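Local coordinates for protein serine hydrolase CCSP0084 (Cycloclasticus sp. P1, PDB 4I3F) that probably hydrolyses carbon-carbon bonds of meta-cleavage products and esters as an alpha/beta-hydrolase-fold serine hydrolase of a bacterium that degrades polyaromatic hydrocarbons, at residues F155-E166 and F218-F229. Sequence-based numbering, arbitrary orientation.
Sequences FAPTEGLTKGWE and FSGGTKKGIDAF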
loop_
_atom_site.group_PDB
_atom_site.type_symbol
_atom_site.label_atom_id
_atom_site.label_comp_id
_atom_site.label_asym_id
_atom_site.label_seq_id
_atom_site.Cartn_x
_atom_site.Cartn_y
_atom_site.Cartn_z
ATOM N N PHE A 155 15.371 7.805 -3.148
ATOM C CA PHE A 155 15.209 8.463 -4.446
ATOM C C PHE A 155 14.824 9.930 -4.282
ATOM O O PHE A 155 14.261 10.332 -3.253
ATOM C CB PHE A 155 14.199 7.733 -5.355
ATOM C CG PHE A 155 12.787 7.693 -4.821
ATOM C CD1 PHE A 155 11.860 8.658 -5.195
ATOM C CD2 PHE A 155 12.381 6.668 -3.975
ATOM C CE1 PHE A 155 10.553 8.622 -4.723
ATOM C CE2 PHE A 155 11.072 6.614 -3.502
ATOM C CZ PHE A 155 10.157 7.599 -3.879
ATOM N N ALA A 156 15.144 10.738 -5.288
ATOM C CA ALA A 156 14.724 12.133 -5.274
ATOM C C ALA A 156 13.238 12.210 -5.586
ATOM O O ALA A 156 12.710 11.362 -6.313
ATOM C CB ALA A 156 15.539 12.964 -6.271
ATOM N N PRO A 157 12.548 13.216 -5.028
ATOM C CA PRO A 157 11.104 13.318 -5.273
ATOM C C PRO A 157 10.771 13.343 -6.759
ATOM O O PRO A 157 11.459 14.011 -7.535
ATOM C CB PRO A 157 10.735 14.653 -4.631
ATOM C CG PRO A 157 11.745 14.827 -3.527
ATOM C CD PRO A 157 13.020 14.210 -4.044
ATOM N N THR A 158 9.737 12.598 -7.138
ATOM C CA THR A 158 9.232 12.588 -8.500
ATOM C C THR A 158 8.120 13.621 -8.608
ATOM O O THR A 158 7.592 14.082 -7.590
ATOM C CB THR A 158 8.636 11.222 -8.833
ATOM O OG1 THR A 158 7.685 10.879 -7.820
ATOM C CG2 THR A 158 9.731 10.148 -8.866
ATOM N N GLU A 159 7.762 13.980 -9.836
ATOM C CA GLU A 159 6.659 14.908 -10.062
ATOM C C GLU A 159 5.387 14.323 -9.458
ATOM O O GLU A 159 4.626 15.014 -8.770
ATOM C CB GLU A 159 6.468 15.150 -11.566
ATOM C CG GLU A 159 5.325 16.113 -11.911
ATOM C CD GLU A 159 5.245 16.433 -13.391
ATOM O OE1 GLU A 159 4.488 17.361 -13.759
ATOM O OE2 GLU A 159 5.946 15.770 -14.189
ATOM N N GLY A 160 5.178 13.034 -9.700
ATOM C CA GLY A 160 3.994 12.342 -9.224
ATOM C C GLY A 160 3.875 12.301 -7.714
ATOM O O GLY A 160 2.825 12.645 -7.158
ATOM N N LEU A 161 4.943 11.887 -7.034
ATOM C CA LEU A 161 4.846 11.740 -5.592
ATOM C C LEU A 161 4.723 13.100 -4.929
ATOM O O LEU A 161 4.057 13.236 -3.903
ATOM C CB LEU A 161 6.017 10.932 -5.024
ATOM C CG LEU A 161 5.770 10.370 -3.617
ATOM C CD1 LEU A 161 4.580 9.413 -3.584
ATOM C CD2 LEU A 161 7.014 9.695 -3.066
ATOM N N THR A 162 5.346 14.111 -5.524
ATOM C CA THR A 162 5.250 15.462 -4.994
ATOM C C THR A 162 3.816 15.971 -5.097
ATOM O O THR A 162 3.271 16.516 -4.128
ATOM C CB THR A 162 6.195 16.418 -5.714
ATOM O OG1 THR A 162 7.548 15.989 -5.494
ATOM C CG2 THR A 162 6.027 17.837 -5.180
ATOM N N LYS A 163 3.202 15.792 -6.265
ATOM C CA LYS A 163 1.840 16.285 -6.465
ATOM C C LYS A 163 0.842 15.500 -5.616
ATOM O O LYS A 163 -0.196 16.040 -5.203
ATOM C CB LYS A 163 1.456 16.265 -7.950
ATOM C CG LYS A 163 2.036 17.454 -8.727
ATOM C CD LYS A 163 1.964 17.275 -10.248
ATOM C CE LYS A 163 2.518 18.513 -10.952
ATOM N NZ LYS A 163 2.479 18.402 -12.443
ATOM N N GLY A 164 1.156 14.236 -5.354
ATOM C CA GLY A 164 0.321 13.401 -4.502
ATOM C C GLY A 164 0.409 13.759 -3.025
ATOM O O GLY A 164 -0.595 14.101 -2.391
ATOM N N TRP A 165 1.616 13.687 -2.470
ATOM C CA TRP A 165 1.804 13.915 -1.037
ATOM C C TRP A 165 1.592 15.375 -0.638
ATOM O O TRP A 165 1.305 15.670 0.528
ATOM C CB TRP A 165 3.187 13.425 -0.591
ATOM C CG TRP A 165 3.295 11.930 -0.458
ATOM C CD1 TRP A 165 2.318 11.003 -0.696
ATOM C CD2 TRP A 165 4.452 11.188 -0.027
ATOM N NE1 TRP A 165 2.801 9.728 -0.443
ATOM C CE2 TRP A 165 4.106 9.821 -0.030
ATOM C CE3 TRP A 165 5.747 11.553 0.362
ATOM C CZ2 TRP A 165 5.010 8.817 0.334
ATOM C CZ3 TRP A 165 6.645 10.547 0.726
ATOM C CH2 TRP A 165 6.270 9.202 0.708
ATOM N N GLU A 166 1.711 16.288 -1.601
ATOM C CA GLU A 166 1.519 17.705 -1.317
ATOM C C GLU A 166 0.267 18.246 -2.008
ATOM O O GLU A 166 0.147 19.442 -2.219
ATOM C CB GLU A 166 2.770 18.504 -1.721
ATOM C CG GLU A 166 4.066 17.942 -1.118
ATOM C CD GLU A 166 5.295 18.781 -1.435
ATOM O OE1 GLU A 166 5.137 19.940 -1.873
ATOM O OE2 GLU A 166 6.423 18.273 -1.247
ATOM N N PHE A 218 2.812 13.806 5.947
ATOM C CA PHE A 218 3.898 14.220 5.078
ATOM C C PHE A 218 4.204 15.694 5.277
ATOM O O PHE A 218 4.610 16.387 4.345
ATOM C CB PHE A 218 3.559 13.886 3.620
ATOM C CG PHE A 218 3.143 12.447 3.420
ATOM C CD1 PHE A 218 4.067 11.425 3.586
ATOM C CD2 PHE A 218 1.829 12.123 3.113
ATOM C CE1 PHE A 218 3.697 10.098 3.427
ATOM C CE2 PHE A 218 1.447 10.796 2.941
ATOM C CZ PHE A 218 2.384 9.783 3.102
ATOM N N SER A 219 4.033 16.146 6.518
ATOM C CA SER A 219 4.235 17.545 6.892
ATOM C C SER A 219 5.681 18.014 6.714
ATOM O O SER A 219 5.943 19.211 6.592
ATOM C CB SER A 219 3.796 17.778 8.340
ATOM O OG SER A 219 4.536 16.970 9.233
ATOM N N GLY A 220 6.618 17.073 6.695
ATOM C CA GLY A 220 8.017 17.416 6.521
ATOM C C GLY A 220 8.372 17.627 5.063
ATOM O O GLY A 220 9.492 18.027 4.741
ATOM N N GLY A 221 7.419 17.351 4.180
ATOM C CA GLY A 221 7.651 17.477 2.751
ATOM C C GLY A 221 7.932 16.133 2.110
ATOM O O GLY A 221 8.108 15.141 2.817
ATOM N N THR A 222 7.988 16.097 0.778
ATOM C CA THR A 222 8.163 14.834 0.055
ATOM C C THR A 222 9.519 14.176 0.320
ATOM O O THR A 222 9.587 12.971 0.552
ATOM C CB THR A 222 7.907 14.996 -1.467
ATOM O OG1 THR A 222 6.550 15.416 -1.679
ATOM C CG2 THR A 222 8.117 13.682 -2.201
ATOM N N LYS A 223 10.596 14.959 0.297
ATOM C CA LYS A 223 11.926 14.387 0.521
ATOM C C LYS A 223 12.055 13.749 1.908
ATOM O O LYS A 223 12.528 12.618 2.034
ATOM C CB LYS A 223 13.024 15.428 0.297
ATOM C CG LYS A 223 14.408 14.939 0.691
ATOM C CD LYS A 223 15.507 15.869 0.204
ATOM C CE LYS A 223 16.822 15.559 0.908
ATOM N NZ LYS A 223 17.133 14.097 0.909
ATOM N N LYS A 224 11.622 14.458 2.947
ATOM C CA LYS A 224 11.680 13.888 4.290
ATOM C C LYS A 224 10.794 12.647 4.425
ATOM O O LYS A 224 11.124 11.718 5.173
ATOM C CB LYS A 224 11.323 14.928 5.350
ATOM C CG LYS A 224 12.440 15.914 5.624
ATOM C CD LYS A 224 12.418 16.362 7.076
ATOM C CE LYS A 224 13.754 16.965 7.501
ATOM N NZ LYS A 224 13.849 18.417 7.181
ATOM N N GLY A 225 9.680 12.629 3.696
ATOM C CA GLY A 225 8.793 11.474 3.686
ATOM C C GLY A 225 9.446 10.261 3.039
ATOM O O GLY A 225 9.397 9.150 3.578
ATOM N N ILE A 226 10.054 10.468 1.874
ATOM C CA ILE A 226 10.783 9.394 1.197
ATOM C C ILE A 226 11.918 8.839 2.074
ATOM O O ILE A 226 12.048 7.614 2.253
ATOM C CB ILE A 226 11.379 9.904 -0.130
ATOM C CG1 ILE A 226 10.264 10.267 -1.114
ATOM C CG2 ILE A 226 12.322 8.864 -0.755
ATOM C CD1 ILE A 226 10.738 11.118 -2.283
ATOM N N ASP A 227 12.740 9.738 2.602
ATOM C CA ASP A 227 13.897 9.340 3.391
ATOM C C ASP A 227 13.485 8.560 4.649
ATOM O O ASP A 227 14.160 7.622 5.055
ATOM C CB ASP A 227 14.745 10.566 3.753
ATOM C CG ASP A 227 15.170 11.376 2.527
ATOM O OD1 ASP A 227 14.961 10.903 1.391
ATOM O OD2 ASP A 227 15.723 12.487 2.696
ATOM N N ALA A 228 12.360 8.948 5.242
ATOM C CA ALA A 228 11.824 8.281 6.432
ATOM C C ALA A 228 11.527 6.793 6.241
ATOM O O ALA A 228 11.585 6.025 7.207
ATOM C CB ALA A 228 10.584 9.007 6.931
ATOM N N PHE A 229 11.206 6.384 5.016
ATOM C CA PHE A 229 10.887 4.983 4.726
ATOM C C PHE A 229 12.116 4.107 4.464
ATOM O O PHE A 229 12.018 2.883 4.458
ATOM C CB PHE A 229 9.964 4.891 3.510
ATOM C CG PHE A 229 8.515 5.121 3.822
ATOM C CD1 PHE A 229 7.915 6.333 3.516
ATOM C CD2 PHE A 229 7.743 4.113 4.400
ATOM C CE1 PHE A 229 6.580 6.544 3.784
ATOM C CE2 PHE A 229 6.400 4.324 4.680
ATOM C CZ PHE A 229 5.823 5.540 4.363
HETATM O O HOH W 1 16.126 9.120 -0.136
HETATM O O HOH W 2 14.269 12.137 -1.286
HETATM O O HOH W 3 3.218 17.274 2.152
#
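Carboxylate oxygen OE2 of Glu166 takes two donors from Thr222, the first residue of helix 222-229. Thr222 OG1 donates to Glu166 OE2 at 2.9 Å, arriving on the anti side and 29° out of the carboxylate plane, whereas Thr222 N adds a weak bond to the same oxygen at 3.4 Å. With Thr222 OG1 beside its own backbone N, hydroxyl and amide can share that one acceptor, and the negative charge at the start of the helix would probably interact favourably with its dipole. The other branch of Thr222, CG2, packs against Pro157 CB at 3.7 Å.

Trp165 buries more area against the other segment (142 Å²) than any other residue here. Its five-membered ring and the Phe218 ring form a face-to-face stack, centroids 3.7 Å apart and planes only 9° from parallel, while Leu161 CD1 lies over the opposite indole face. The far edge enters helix 222-229 as a knob among Thr222, Gly225, Ile226 and Phe229, Trp165 CZ3 coming within 3.6 Å of Ile226 N in the ring plane. Gly225 makes this possible, since a CB there would lie 2.7 Å from Trp165 CZ3, a clash. Were Trp165 replaced by an alanine, one Phe218 face would probably lose its stacking partner, a gap would open beside Gly225 and Ser53 OG would lose its bond to the indole NE1.

Ile226 fills the other end: Ile226 CD1 touches Phe155 CE1 at 3.5 Å, and Ile226 CG2 stands over the face of the Phe155 ring, 3.9 Å from its centroid, in a CH-pi contact. A water bridges Phe155 O and Asp227 OD1 alongside. The helix axes cross at 106°. Helix 159-165 begins the helical excursion after strand 142-148, where alpha/beta hydrolases usually insert their lid; helix 222-229, whose Phe229 leans on helix 96-113, probably corresponds to a core helix of the fold, preceding strand 243-248.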